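Local coordinates for hypothetical protein (Fusobacterium nucleatum subsp. nucleatum, PDB 2GSL), which is possibly a ribonuclease of the MrnC family, built on an RNase III domain, that takes part in RNA processing, at residues Asp9-Gly15 with Ile75-Ala79; Leu68-Phe72 with Ala108-Lys114. All blocks are in the same frame, centred on the assembly; numbering follows the deposited sequence.

Interaction 1: Asp9-Gly15 with Ile75-Ala79; sequences DIRDYSG and IGKRA
R78, near the end of helix 70-80, reaches into the loop that leads to helix 15-34 and holds two of its carbonyls, D9 O and Y13 O, on the two terminal nitrogens of one guanidinium group. NH1 gives the straighter bond, 2.7 Å to Y13 O at 172°, meeting that oxygen in the plane of its carbonyl. NH2 lies 2.8 Å from D9 O and comes from above the carbonyl plane, 43° out of it. Both oxygens nevertheless sit in the guanidinium plane, so the pair fixes the rotation of the flat group. To get there the side chain starts with CG between its backbone N and carbonyl carbon (chi1 67°) and bends again at chi3. I10 crosses the arginine at about a right angle, bringing CG2 to 3.5 Å from R78 NH2 in an oblique approach.

Apolar packing lies beside this polar grip: D9 CB meets I75 CD1 at 4.1 Å. The D9 carboxylate itself stays apart, with OD2 6.8 Å from R78 NH2; it is the backbone carbonyl of D9, not its carboxylate, that R78 binds. G15, the first residue of helix 15-34, has no side chain, and its CA lies 4.9 Å from A79 CA.

S14 is the N-cap of helix 15-34: its OG makes a weak hydrogen bond to L16 N, while E17 OE1 accepts from S14 N. Next to it, Y13 turns its hydroxyl to L35 O of the second subunit. The arrangement is an arginine bridge to two main-chain carbonyls, tying the N-terminal loop to helix 70-80 just before the start of helix 15-34, which carries D23, a ligand of the bound magnesium and probably an active-site residue, in the all-helical RNase III fold.

Interaction 2: Leu68-Phe72 with Ala108-Lys114; sequences LDEEF and AMYLLKK
F72, in the first turn of helix 70-80, points its CB toward the end of helix 93-111 and lays its ring against M109, a selenomethionine, and K114. CG leaves opposite the carbonyl carbon (chi1 -64°), which directs the ring toward M109. CG and CD1 then lie under the M109 methyl, with CD1 4.0 Å from CE. That methyl stands over one face, 4.1 Å from the ring centroid and 13° off the normal, in a CH-pi contact; SE follows above the same face at 5.0 Å, a longer Met-aromatic contact. Along the other rim, below the same face, CD2 and then CE2 approach M109 CG, CE2 to 3.5 Å. A108 CB also faces CE2, at the ring edge. CZ, the tip, meets K114 CD at 3.4 Å, again edge-on, so the lysine contributes its methylenes here.

M109 CE goes on to L68 CD2, 3.9 Å away, the two side chains crossing at about a right angle. Nearer the surface, E71 and L112 come from opposite directions, and E71 OE2 rests 3.4 Å from L112 CD1.

No hydrogen bond or salt bridge crosses between 68-72 and 108-114. D69 and E71 lie near K114 without pairing with it, so their charges probably add a loose attraction to a contact that rests on dispersion and hydrophobic burial.

Both interactions use helix 70-80, but on different turns and with different chemistry. Interaction 1, nearer its C-terminal end, is chiefly polar: an arginine satisfies main-chain carbonyls of the incoming loop. Interaction 2, at its N-terminal start, is apolar, with a ring packed on the end of helix 93-111. Each is only partly buried: R78, E71 and K114 are partly exposed, while F72, M109, A108, I75 and also D9 are buried. The two sites adjoin: I75 packs on A108, Y13 on L111, and D9 on L112, so the N-terminal loop lies against both helix 70-80 and the end of helix 93-111. D9 and E71 bring like charges close there, and K8 forms a long, weak ion pair with E71.

Interaction 1: Asp9-Gly15 with Ile75-Ala79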
loop_
_atom_site.group_PDB
_atom_site.type_symbol
_atom_site.label_atom_id
_atom_site.label_comp_id
_atom_site.label_asym_id
_atom_site.label_seq_id
_atom_site.Cartn_x
_atom_site.Cartn_y
_atom_site.Cartn_z
ATOM N N ASP A 9 -8.285 14.339 11.507
ATOM C CA ASP A 9 -8.354 14.371 10.049
ATOM C C ASP A 9 -8.455 15.794 9.539
ATOM O O ASP A 9 -8.214 16.063 8.362
ATOM C CB ASP A 9 -9.561 13.579 9.549
ATOM C CG ASP A 9 -9.620 12.183 10.129
ATOM O OD1 ASP A 9 -8.558 11.526 10.208
ATOM O OD2 ASP A 9 -10.729 11.738 10.495
ATOM N N ILE A 10 -8.835 16.700 10.428
ATOM C CA ILE A 10 -8.955 18.100 10.067
ATOM C C ILE A 10 -7.992 18.899 10.922
ATOM O O ILE A 10 -7.668 20.035 10.590
ATOM C CB ILE A 10 -10.398 18.628 10.291
ATOM C CG1 ILE A 10 -10.750 18.611 11.781
ATOM C CG2 ILE A 10 -11.390 17.768 9.502
ATOM C CD1 ILE A 10 -12.065 19.291 12.104
ATOM N N ARG A 11 -7.532 18.295 12.018
ATOM C CA ARG A 11 -6.608 18.960 12.938
ATOM C C ARG A 11 -5.438 19.562 12.179
ATOM O O ARG A 11 -4.997 20.673 12.476
ATOM C CB ARG A 11 -6.072 17.975 13.981
ATOM C CG ARG A 11 -5.274 18.628 15.111
ATOM C CD ARG A 11 -6.182 19.389 16.076
ATOM N NE ARG A 11 -5.434 19.988 17.178
ATOM C CZ ARG A 11 -5.993 20.537 18.251
ATOM N NH1 ARG A 11 -5.228 21.059 19.202
ATOM N NH2 ARG A 11 -7.315 20.560 18.381
ATOM N N ASP A 12 -4.933 18.819 11.202
ATOM C CA ASP A 12 -3.820 19.304 10.401
ATOM C C ASP A 12 -3.514 18.282 9.307
ATOM O O ASP A 12 -2.356 17.945 9.065
ATOM C CB ASP A 12 -2.590 19.551 11.303
ATOM C CG ASP A 12 -1.678 20.676 10.789
ATOM O OD1 ASP A 12 -2.195 21.753 10.420
ATOM O OD2 ASP A 12 -0.442 20.488 10.777
ATOM N N TYR A 13 -4.566 17.782 8.659
ATOM C CA TYR A 13 -4.412 16.817 7.566
ATOM C C TYR A 13 -5.047 17.342 6.276
ATOM O O TYR A 13 -6.255 17.562 6.212
ATOM C CB TYR A 13 -5.051 15.470 7.926
ATOM C CG TYR A 13 -4.091 14.441 8.487
ATOM C CD1 TYR A 13 -4.229 13.968 9.788
ATOM C CD2 TYR A 13 -3.054 13.932 7.716
ATOM C CE1 TYR A 13 -3.359 13.016 10.308
ATOM C CE2 TYR A 13 -2.178 12.975 8.229
ATOM C CZ TYR A 13 -2.338 12.523 9.524
ATOM O OH TYR A 13 -1.479 11.575 10.036
ATOM N N SER A 14 -4.232 17.546 5.246
ATOM C CA SER A 14 -4.747 18.034 3.973
ATOM C C SER A 14 -5.330 16.856 3.201
ATOM O O SER A 14 -4.952 15.701 3.423
ATOM C CB SER A 14 -3.634 18.649 3.140
ATOM O OG SER A 14 -2.874 17.624 2.533
ATOM N N GLY A 15 -6.245 17.148 2.284
ATOM C CA GLY A 15 -6.854 16.089 1.499
ATOM C C GLY A 15 -5.833 15.366 0.644
ATOM O O GLY A 15 -6.057 14.236 0.215
ATOM N N ILE A 75 -14.805 15.416 4.014
ATOM C CA ILE A 75 -13.459 15.115 3.543
ATOM C C ILE A 75 -13.474 14.899 2.037
ATOM O O ILE A 75 -12.650 15.458 1.306
ATOM C CB ILE A 75 -12.908 13.859 4.232
ATOM C CG1 ILE A 75 -12.811 14.118 5.731
ATOM C CG2 ILE A 75 -11.552 13.487 3.649
ATOM C CD1 ILE A 75 -12.253 12.969 6.509
ATOM N N GLY A 76 -14.424 14.095 1.577
ATOM C CA GLY A 76 -14.530 13.833 0.159
ATOM C C GLY A 76 -14.682 15.110 -0.642
ATOM O O GLY A 76 -13.968 15.324 -1.621
ATOM N N LYS A 77 -15.601 15.971 -0.210
ATOM C CA LYS A 77 -15.875 17.229 -0.906
ATOM C C LYS A 77 -14.684 18.177 -0.988
ATOM O O LYS A 77 -14.311 18.591 -2.085
ATOM C CB LYS A 77 -17.064 17.948 -0.247
ATOM C CG LYS A 77 -17.728 19.031 -1.115
ATOM C CD LYS A 77 -17.000 20.377 -1.070
ATOM C CE LYS A 77 -17.418 21.225 0.135
ATOM N NZ LYS A 77 -18.791 21.809 0.006
ATOM N N ARG A 78 -14.095 18.526 0.156
ATOM C CA ARG A 78 -12.957 19.443 0.157
ATOM C C ARG A 78 -11.819 18.881 -0.664
ATOM O O ARG A 78 -11.016 19.627 -1.222
ATOM C CB ARG A 78 -12.459 19.731 1.580
ATOM C CG ARG A 78 -11.842 18.548 2.315
ATOM C CD ARG A 78 -10.775 18.997 3.342
ATOM N NE ARG A 78 -10.825 18.216 4.587
ATOM C CZ ARG A 78 -9.764 17.872 5.312
ATOM N NH1 ARG A 78 -8.546 18.227 4.925
ATOM N NH2 ARG A 78 -9.924 17.180 6.433
ATOM N N ALA A 79 -11.762 17.554 -0.734
ATOM C CA ALA A 79 -10.725 16.855 -1.489
ATOM C C ALA A 79 -10.929 17.008 -3.000
ATOM O O ALA A 79 -9.960 17.056 -3.751
ATOM C CB ALA A 79 -10.710 15.374 -1.101
#

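Interaction 2: Leu68-Phe72 with Ala108-Lys114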
loop_
_atom_site.group_PDB
_atom_site.type_symbol
_atom_site.label_atom_id
_atom_site.label_comp_id
_atom_site.label_asym_id
_atom_site.label_seq_id
_atom_site.Cartn_x
_atom_site.Cartn_y
_atom_site.Cartn_z
ATOM N N LEU A 68 -22.157 7.783 2.585
ATOM C CA LEU A 68 -21.125 7.855 3.629
ATOM C C LEU A 68 -21.483 8.827 4.764
ATOM O O LEU A 68 -22.123 9.853 4.535
ATOM C CB LEU A 68 -19.775 8.263 3.018
ATOM C CG LEU A 68 -18.890 7.181 2.376
ATOM C CD1 LEU A 68 -19.605 6.532 1.224
ATOM C CD2 LEU A 68 -17.582 7.798 1.897
ATOM N N ASP A 69 -21.071 8.503 5.987
ATOM C CA ASP A 69 -21.359 9.366 7.127
ATOM C C ASP A 69 -20.949 10.802 6.810
ATOM O O ASP A 69 -20.095 11.042 5.953
ATOM C CB ASP A 69 -20.614 8.899 8.391
ATOM C CG ASP A 69 -21.055 7.519 8.878
ATOM O OD1 ASP A 69 -22.276 7.262 8.945
ATOM O OD2 ASP A 69 -20.175 6.693 9.208
ATOM N N GLU A 70 -21.562 11.748 7.514
ATOM C CA GLU A 70 -21.289 13.172 7.339
ATOM C C GLU A 70 -19.798 13.509 7.345
ATOM O O GLU A 70 -19.291 14.165 6.426
ATOM C CB GLU A 70 -21.992 13.969 8.444
ATOM C CG GLU A 70 -23.374 14.472 8.069
ATOM C CD GLU A 70 -23.317 15.564 7.013
ATOM O OE1 GLU A 70 -24.393 16.002 6.543
ATOM O OE2 GLU A 70 -22.190 15.985 6.657
ATOM N N GLU A 71 -19.109 13.068 8.395
ATOM C CA GLU A 71 -17.677 13.319 8.561
ATOM C C GLU A 71 -16.854 13.014 7.306
ATOM O O GLU A 71 -15.895 13.724 6.986
ATOM C CB GLU A 71 -17.154 12.496 9.744
ATOM C CG GLU A 71 -15.639 12.394 9.852
ATOM C CD GLU A 71 -15.204 11.575 11.061
ATOM O OE1 GLU A 71 -15.757 10.465 11.275
ATOM O OE2 GLU A 71 -14.299 12.041 11.792
ATOM N N PHE A 72 -17.241 11.961 6.597
ATOM C CA PHE A 72 -16.545 11.548 5.393
ATOM C C PHE A 72 -16.957 12.358 4.184
ATOM O O PHE A 72 -16.123 12.716 3.353
ATOM C CB PHE A 72 -16.792 10.063 5.151
ATOM C CG PHE A 72 -16.232 9.194 6.223
ATOM C CD1 PHE A 72 -17.042 8.312 6.921
ATOM C CD2 PHE A 72 -14.892 9.300 6.577
ATOM C CE1 PHE A 72 -16.519 7.550 7.966
ATOM C CE2 PHE A 72 -14.360 8.550 7.615
ATOM C CZ PHE A 72 -15.168 7.675 8.311
ATOM N N ALA A 108 -8.648 8.496 5.432
ATOM C CA ALA A 108 -9.204 8.975 6.689
ATOM C C ALA A 108 -9.769 7.841 7.547
ATOM O O ALA A 108 -9.461 7.740 8.729
ATOM C CB ALA A 108 -10.280 10.010 6.410
HETATM N N MSE A 109 -10.594 6.992 6.947
HETATM C CA MSE A 109 -11.196 5.888 7.668
HETATM C C MSE A 109 -10.118 5.082 8.384
HETATM O O MSE A 109 -10.268 4.708 9.551
HETATM C CB MSE A 109 -11.975 5.001 6.700
HETATM C CG MSE A 109 -13.127 5.714 5.983
HETATM SE SE MSE A 109 -14.010 4.560 4.677
HETATM C CE MSE A 109 -15.632 5.578 4.377
ATOM N N TYR A 110 -9.014 4.837 7.697
ATOM C CA TYR A 110 -7.928 4.081 8.288
ATOM C C TYR A 110 -7.439 4.775 9.570
ATOM O O TYR A 110 -7.513 4.206 10.659
ATOM C CB TYR A 110 -6.804 3.969 7.276
ATOM C CG TYR A 110 -5.755 2.967 7.638
ATOM C CD1 TYR A 110 -5.884 1.637 7.286
ATOM C CD2 TYR A 110 -4.605 3.366 8.295
ATOM C CE1 TYR A 110 -4.881 0.732 7.571
ATOM C CE2 TYR A 110 -3.602 2.480 8.586
ATOM C CZ TYR A 110 -3.738 1.167 8.220
ATOM O OH TYR A 110 -2.696 0.308 8.476
ATOM N N LEU A 111 -6.945 6.004 9.436
ATOM C CA LEU A 111 -6.463 6.774 10.582
ATOM C C LEU A 111 -7.467 6.815 11.745
ATOM O O LEU A 111 -7.081 7.021 12.895
ATOM C CB LEU A 111 -6.114 8.198 10.146
ATOM C CG LEU A 111 -4.807 8.300 9.379
ATOM C CD1 LEU A 111 -4.576 9.722 8.900
ATOM C CD2 LEU A 111 -3.686 7.865 10.274
ATOM N N LEU A 112 -8.748 6.628 11.443
ATOM C CA LEU A 112 -9.776 6.628 12.478
ATOM C C LEU A 112 -10.143 5.213 12.870
ATOM O O LEU A 112 -11.272 4.955 13.282
ATOM C CB LEU A 112 -11.044 7.334 12.006
ATOM C CG LEU A 112 -10.968 8.845 11.896
ATOM C CD1 LEU A 112 -12.296 9.378 11.409
ATOM C CD2 LEU A 112 -10.602 9.425 13.245
ATOM N N LYS A 113 -9.199 4.292 12.731
ATOM C CA LYS A 113 -9.452 2.899 13.082
ATOM C C LYS A 113 -10.759 2.343 12.503
ATOM O O LYS A 113 -11.251 1.312 12.961
ATOM C CB LYS A 113 -9.465 2.734 14.608
ATOM C CG LYS A 113 -8.108 2.424 15.232
ATOM C CD LYS A 113 -7.127 3.563 15.062
ATOM C CE LYS A 113 -5.803 3.263 15.764
ATOM N NZ LYS A 113 -5.105 2.067 15.194
ATOM N N LYS A 114 -11.318 3.021 11.502
ATOM C CA LYS A 114 -12.554 2.567 10.876
ATOM C C LYS A 114 -12.287 1.606 9.710
ATOM O O LYS A 114 -12.930 1.679 8.659
ATOM C CB LYS A 114 -13.374 3.772 10.409
ATOM C CG LYS A 114 -14.155 4.442 11.537
ATOM C CD LYS A 114 -14.827 5.733 11.082
ATOM C CE LYS A 114 -15.830 6.236 12.112
ATOM N NZ LYS A 114 -17.018 5.352 12.180
#